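Local coordinates for heme utilization carrier protein (Escherichia coli O157:H7, PDB 6U9J) that probably carries heme in the cytosol as part of heme uptake, in the pathway of anaerobic heme degradation, at residues Val47-Val61 with Ile119-Phe133. Numbering follows the deposited sequence.
Sequences VWDTVCEWGNVTTLV and ILFFNKEGSAMLKIF. With PO4 (phosphate ion), chain E.
I132, L60 and F133 bury the most surface where strand 56-61 pairs antiparallel with strand 130-133 and the preceding helix folds back over the sheet. Four nearly straight backbone hydrogen bonds join the strands: T58 and F133 exchange N-H and C=O in both directions (T58 N to F133 O 3.0 Å, F133 N to T58 O 2.7 Å), as do L60 and K131. Between them T59 and I132 form the non-hydrogen-bonded pair. I132 lies under the helix. With CG1 anti to the carbonyl carbon (chi1 -60°), its CG2 branch lies anti to the backbone N and meets V57 CG2 at 3.9 Å and V51 CG1 tip to tip, while CG1 runs past T59 OG1. V51 and I119 slide past each other, CG2 to CD1 3.5 Å, and W54 CZ3 touches that same CD1. Farther along, the W48 indole receives L130 CD2 at its edge, 3.8 Å from CZ3; F121 CZ also meets this edge, at CE3, the two side chains crossing at about a right angle. The indole N-H of W48 is bonded to P75 O, which helps fix the ring's rotation. On the other face of the sheet L60 CD1 approaches the F133 ring obliquely, 4.2 Å from CE1, and the extended K131 chain leads away to a salt bridge with E16. T58 OG1 donates a weak bond to a phosphate, probably from the crystallisation liquor, that S71 also holds. A classic beta bulge, M129 and L130 together opposite F121, interrupts strand 128-133. Helix 44-51 thus packs its apolar side on an antiparallel sheet, as part of the alpha+beta core of the ChuX/HutX heme-utilisation fold.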
loop_
_atom_site.group_PDB
_atom_site.type_symbol
_atom_site.label_atom_id
_atom_site.label_comp_id
_atom_site.label_asym_id
_atom_site.label_seq_id
_atom_site.Cartn_x
_atom_site.Cartn_y
_atom_site.Cartn_z
ATOM N N VAL A 47 6.766 -8.869 17.139
ATOM C CA VAL A 47 5.613 -7.981 17.001
ATOM C C VAL A 47 4.650 -8.530 15.958
ATOM O O VAL A 47 3.442 -8.653 16.198
ATOM C CB VAL A 47 6.072 -6.558 16.638
ATOM C CG1 VAL A 47 4.871 -5.683 16.261
ATOM C CG2 VAL A 47 6.878 -5.945 17.790
ATOM N N TRP A 48 5.178 -8.886 14.783
ATOM C CA TRP A 48 4.312 -9.345 13.706
ATOM C C TRP A 48 3.530 -10.583 14.128
ATOM O O TRP A 48 2.299 -10.625 14.007
ATOM C CB TRP A 48 5.140 -9.631 12.442
ATOM C CG TRP A 48 4.253 -9.796 11.240
ATOM C CD1 TRP A 48 3.611 -10.928 10.840
ATOM C CD2 TRP A 48 3.852 -8.762 10.343
ATOM N NE1 TRP A 48 2.836 -10.664 9.724
ATOM C CE2 TRP A 48 2.992 -9.346 9.387
ATOM C CE3 TRP A 48 4.152 -7.400 10.244
ATOM C CZ2 TRP A 48 2.410 -8.602 8.354
ATOM C CZ3 TRP A 48 3.586 -6.667 9.213
ATOM C CH2 TRP A 48 2.726 -7.269 8.284
ATOM N N ASP A 49 4.231 -11.604 14.639
ATOM C CA ASP A 49 3.574 -12.853 15.011
ATOM C C ASP A 49 2.551 -12.655 16.130
ATOM O O ASP A 49 1.554 -13.388 16.198
ATOM C CB ASP A 49 4.624 -13.883 15.423
ATOM C CG ASP A 49 5.461 -14.382 14.244
ATOM O OD1 ASP A 49 5.136 -14.055 13.081
ATOM O OD2 ASP A 49 6.463 -15.069 14.497
ATOM N N THR A 50 2.773 -11.670 17.008
ATOM C CA THR A 50 1.817 -11.387 18.074
ATOM C C THR A 50 0.533 -10.779 17.519
ATOM O O THR A 50 -0.566 -11.224 17.859
ATOM C CB THR A 50 2.459 -10.469 19.115
ATOM O OG1 THR A 50 3.540 -11.159 19.746
ATOM C CG2 THR A 50 1.452 -10.065 20.196
ATOM N N VAL A 51 0.656 -9.799 16.619
ATOM C CA VAL A 51 -0.522 -9.129 16.059
ATOM C C VAL A 51 -1.357 -10.099 15.236
ATOM O O VAL A 51 -2.583 -9.954 15.130
ATOM C CB VAL A 51 -0.080 -7.901 15.233
ATOM C CG1 VAL A 51 -1.276 -7.190 14.561
ATOM C CG2 VAL A 51 0.681 -6.930 16.115
ATOM N N CYS A 52 -0.712 -11.108 14.641
ATOM C CA CYS A 52 -1.426 -12.117 13.866
ATOM C C CYS A 52 -2.473 -12.858 14.686
ATOM O O CYS A 52 -3.338 -13.529 14.111
ATOM C CB CYS A 52 -0.437 -13.137 13.292
ATOM S SG CYS A 52 0.518 -12.532 11.873
ATOM N N GLU A 53 -2.423 -12.758 16.015
ATOM C CA GLU A 53 -3.371 -13.457 16.863
ATOM C C GLU A 53 -4.519 -12.580 17.346
ATOM O O GLU A 53 -5.420 -13.087 18.019
ATOM C CB GLU A 53 -2.643 -14.043 18.072
ATOM C CG GLU A 53 -1.514 -14.965 17.665
ATOM C CD GLU A 53 -0.856 -15.635 18.846
ATOM O OE1 GLU A 53 -0.784 -16.888 18.855
ATOM O OE2 GLU A 53 -0.411 -14.911 19.757
ATOM N N TRP A 54 -4.520 -11.291 16.999
ATOM C CA TRP A 54 -5.402 -10.320 17.642
ATOM C C TRP A 54 -6.774 -10.195 16.997
ATOM O O TRP A 54 -7.625 -9.474 17.543
ATOM C CB TRP A 54 -4.739 -8.945 17.637
ATOM C CG TRP A 54 -3.592 -8.792 18.573
ATOM C CD1 TRP A 54 -3.104 -9.724 19.448
ATOM C CD2 TRP A 54 -2.791 -7.617 18.742
ATOM N NE1 TRP A 54 -2.039 -9.199 20.143
ATOM C CE2 TRP A 54 -1.826 -7.907 19.728
ATOM C CE3 TRP A 54 -2.797 -6.343 18.152
ATOM C CZ2 TRP A 54 -0.876 -6.969 20.144
ATOM C CZ3 TRP A 54 -1.845 -5.415 18.556
ATOM C CH2 TRP A 54 -0.895 -5.736 19.545
ATOM N N GLY A 55 -7.018 -10.843 15.862
ATOM C CA GLY A 55 -8.270 -10.622 15.151
ATOM C C GLY A 55 -8.189 -9.523 14.106
ATOM O O GLY A 55 -7.121 -9.280 13.539
ATOM N N ASN A 56 -9.300 -8.845 13.835
ATOM C CA ASN A 56 -9.309 -7.874 12.748
ATOM C C ASN A 56 -8.573 -6.601 13.149
ATOM O O ASN A 56 -8.958 -5.917 14.109
ATOM C CB ASN A 56 -10.739 -7.558 12.324
ATOM C CG ASN A 56 -11.451 -8.773 11.746
ATOM O OD1 ASN A 56 -10.916 -9.469 10.881
ATOM N ND2 ASN A 56 -12.669 -9.026 12.216
ATOM N N VAL A 57 -7.520 -6.280 12.401
ATOM C CA VAL A 57 -6.782 -5.036 12.547
ATOM C C VAL A 57 -6.789 -4.319 11.198
ATOM O O VAL A 57 -7.199 -4.877 10.181
ATOM C CB VAL A 57 -5.341 -5.268 13.047
ATOM C CG1 VAL A 57 -5.355 -5.888 14.453
ATOM C CG2 VAL A 57 -4.544 -6.152 12.075
ATOM N N THR A 58 -6.325 -3.073 11.191
ATOM C CA THR A 58 -6.195 -2.297 9.963
ATOM C C THR A 58 -4.726 -2.038 9.663
ATOM O O THR A 58 -4.033 -1.370 10.438
ATOM C CB THR A 58 -6.950 -0.976 10.056
ATOM O OG1 THR A 58 -8.324 -1.238 10.367
ATOM C CG2 THR A 58 -6.853 -0.216 8.725
ATOM N N THR A 59 -4.262 -2.550 8.527
ATOM C CA THR A 59 -2.903 -2.344 8.055
ATOM C C THR A 59 -2.920 -1.267 6.984
ATOM O O THR A 59 -3.742 -1.324 6.065
ATOM C CB THR A 59 -2.330 -3.640 7.486
ATOM O OG1 THR A 59 -2.372 -4.659 8.490
ATOM C CG2 THR A 59 -0.895 -3.433 7.028
ATOM N N LEU A 60 -2.038 -0.289 7.114
ATOM C CA LEU A 60 -2.057 0.897 6.272
ATOM C C LEU A 60 -0.689 1.125 5.643
ATOM O O LEU A 60 0.341 1.014 6.313
ATOM C CB LEU A 60 -2.484 2.126 7.108
ATOM C CG LEU A 60 -2.601 3.505 6.461
ATOM C CD1 LEU A 60 -3.733 4.301 7.105
ATOM C CD2 LEU A 60 -1.281 4.258 6.557
ATOM N N VAL A 61 -0.675 1.451 4.351
ATOM C CA VAL A 61 0.524 1.951 3.694
ATOM C C VAL A 61 0.195 3.299 3.066
ATOM O O VAL A 61 -0.896 3.490 2.520
ATOM C CB VAL A 61 1.067 0.952 2.652
ATOM C CG1 VAL A 61 0.068 0.742 1.527
ATOM C CG2 VAL A 61 2.419 1.425 2.128
ATOM N N ILE A 119 0.745 0.557 15.792
ATOM C CA ILE A 119 2.114 0.067 15.668
ATOM C C ILE A 119 2.706 0.683 14.413
ATOM O O ILE A 119 2.124 0.557 13.334
ATOM C CB ILE A 119 2.149 -1.461 15.595
ATOM C CG1 ILE A 119 1.495 -2.046 16.835
ATOM C CG2 ILE A 119 3.592 -1.987 15.412
ATOM C CD1 ILE A 119 1.211 -3.510 16.730
ATOM N N LEU A 120 3.837 1.364 14.556
ATOM C CA LEU A 120 4.524 2.012 13.448
ATOM C C LEU A 120 5.833 1.286 13.198
ATOM O O LEU A 120 6.601 1.045 14.136
ATOM C CB LEU A 120 4.806 3.488 13.734
ATOM C CG LEU A 120 3.760 4.489 13.256
ATOM C CD1 LEU A 120 2.386 4.092 13.764
ATOM C CD2 LEU A 120 4.131 5.878 13.744
ATOM N N PHE A 121 6.086 0.957 11.938
ATOM C CA PHE A 121 7.346 0.362 11.515
ATOM C C PHE A 121 8.143 1.440 10.802
ATOM O O PHE A 121 7.642 2.053 9.857
ATOM C CB PHE A 121 7.113 -0.829 10.580
ATOM C CG PHE A 121 6.314 -1.951 11.195
ATOM C CD1 PHE A 121 4.924 -1.878 11.270
ATOM C CD2 PHE A 121 6.944 -3.088 11.686
ATOM C CE1 PHE A 121 4.184 -2.902 11.829
ATOM C CE2 PHE A 121 6.221 -4.116 12.237
ATOM C CZ PHE A 121 4.833 -4.032 12.319
ATOM N N PHE A 122 9.371 1.678 11.255
ATOM C CA PHE A 122 10.203 2.762 10.739
ATOM C C PHE A 122 11.351 2.254 9.876
ATOM O O PHE A 122 11.966 1.224 10.179
ATOM C CB PHE A 122 10.812 3.576 11.881
ATOM C CG PHE A 122 9.814 4.332 12.682
ATOM C CD1 PHE A 122 9.212 3.745 13.780
ATOM C CD2 PHE A 122 9.477 5.619 12.330
ATOM C CE1 PHE A 122 8.281 4.446 14.534
ATOM C CE2 PHE A 122 8.548 6.330 13.073
ATOM C CZ PHE A 122 7.950 5.735 14.178
ATOM N N ASN A 123 11.680 3.027 8.840
ATOM C CA ASN A 123 12.880 2.770 8.055
ATOM C C ASN A 123 14.062 3.522 8.668
ATOM O O ASN A 123 13.940 4.198 9.692
ATOM C CB ASN A 123 12.658 3.139 6.582
ATOM C CG ASN A 123 12.329 4.610 6.374
ATOM O OD1 ASN A 123 12.780 5.482 7.110
ATOM N ND2 ASN A 123 11.534 4.888 5.348
ATOM N N LYS A 124 15.228 3.408 8.037
ATOM C CA LYS A 124 16.427 4.011 8.602
ATOM C C LYS A 124 16.433 5.531 8.531
ATOM O O LYS A 124 17.260 6.156 9.201
ATOM C CB LYS A 124 17.668 3.462 7.899
ATOM C CG LYS A 124 17.843 3.948 6.472
ATOM C CD LYS A 124 18.857 3.080 5.731
ATOM C CE LYS A 124 19.422 3.792 4.514
ATOM N NZ LYS A 124 18.376 4.109 3.503
ATOM N N GLU A 125 15.557 6.143 7.735
ATOM C CA GLU A 125 15.431 7.594 7.724
ATOM C C GLU A 125 14.501 8.099 8.817
ATOM O O GLU A 125 14.299 9.312 8.925
ATOM C CB GLU A 125 14.919 8.083 6.364
ATOM C CG GLU A 125 15.554 7.383 5.158
ATOM C CD GLU A 125 16.929 7.929 4.803
ATOM O OE1 GLU A 125 17.443 7.580 3.718
ATOM O OE2 GLU A 125 17.495 8.709 5.600
ATOM N N GLY A 126 13.919 7.201 9.609
ATOM C CA GLY A 126 13.017 7.616 10.666
ATOM C C GLY A 126 11.606 7.922 10.227
ATOM O O GLY A 126 10.857 8.545 10.988
ATOM N N SER A 127 11.215 7.525 9.022
ATOM C CA SER A 127 9.836 7.666 8.583
ATOM C C SER A 127 9.166 6.298 8.572
ATOM O O SER A 127 9.814 5.257 8.710
ATOM C CB SER A 127 9.753 8.338 7.204
ATOM O OG SER A 127 10.710 7.820 6.303
ATOM N N ALA A 128 7.846 6.306 8.402
ATOM C CA ALA A 128 7.061 5.089 8.526
ATOM C C ALA A 128 7.075 4.314 7.214
ATOM O O ALA A 128 6.898 4.894 6.137
ATOM C CB ALA A 128 5.623 5.430 8.939
ATOM N N MET A 129 7.317 3.009 7.300
ATOM C CA MET A 129 7.123 2.138 6.149
ATOM C C MET A 129 5.811 1.372 6.200
ATOM O O MET A 129 5.340 0.905 5.159
ATOM C CB MET A 129 8.297 1.151 5.990
ATOM C CG MET A 129 9.002 0.743 7.267
ATOM S SD MET A 129 10.353 -0.431 6.958
ATOM C CE MET A 129 9.314 -1.733 6.428
ATOM N N LEU A 130 5.171 1.292 7.365
ATOM C CA LEU A 130 3.936 0.536 7.490
ATOM C C LEU A 130 3.317 0.926 8.817
ATOM O O LEU A 130 4.039 1.268 9.750
ATOM C CB LEU A 130 4.197 -0.973 7.442
ATOM C CG LEU A 130 2.964 -1.837 7.233
ATOM C CD1 LEU A 130 2.427 -1.696 5.813
ATOM C CD2 LEU A 130 3.294 -3.286 7.550
ATOM N N LYS A 131 1.985 0.898 8.888
ATOM C CA LYS A 131 1.271 1.141 10.135
ATOM C C LYS A 131 0.210 0.070 10.328
ATOM O O LYS A 131 -0.408 -0.382 9.361
ATOM C CB LYS A 131 0.597 2.533 10.149
ATOM C CG LYS A 131 1.565 3.705 10.020
ATOM C CD LYS A 131 0.856 5.039 10.231
ATOM C CE LYS A 131 1.803 6.210 10.039
ATOM N NZ LYS A 131 1.121 7.499 10.399
ATOM N N ILE A 132 0.005 -0.351 11.570
ATOM C CA ILE A 132 -1.119 -1.208 11.938
ATOM C C ILE A 132 -1.902 -0.503 13.031
ATOM O O ILE A 132 -1.316 -0.071 14.028
ATOM C CB ILE A 132 -0.663 -2.592 12.420
ATOM C CG1 ILE A 132 0.124 -3.313 11.321
ATOM C CG2 ILE A 132 -1.866 -3.435 12.831
ATOM C CD1 ILE A 132 0.795 -4.575 11.820
ATOM N N PHE A 133 -3.220 -0.398 12.852
ATOM C CA PHE A 133 -4.114 0.227 13.819
ATOM C C PHE A 133 -5.065 -0.808 14.398
ATOM O O PHE A 133 -5.554 -1.676 13.679
ATOM C CB PHE A 133 -4.939 1.343 13.163
ATOM C CG PHE A 133 -4.133 2.533 12.772
ATOM C CD1 PHE A 133 -3.527 2.595 11.527
ATOM C CD2 PHE A 133 -3.994 3.607 13.644
ATOM C CE1 PHE A 133 -2.776 3.704 11.162
ATOM C CE2 PHE A 133 -3.245 4.723 13.284
ATOM C CZ PHE A 133 -2.635 4.769 12.044
HETATM P P PO4 E . -11.769 -2.727 11.845
HETATM O O1 PO4 E . -10.408 -3.306 11.499
HETATM O O2 PO4 E . -12.597 -2.592 10.586
HETATM O O3 PO4 E . -12.477 -3.638 12.824
HETATM O O4 PO4 E . -11.616 -1.360 12.471
#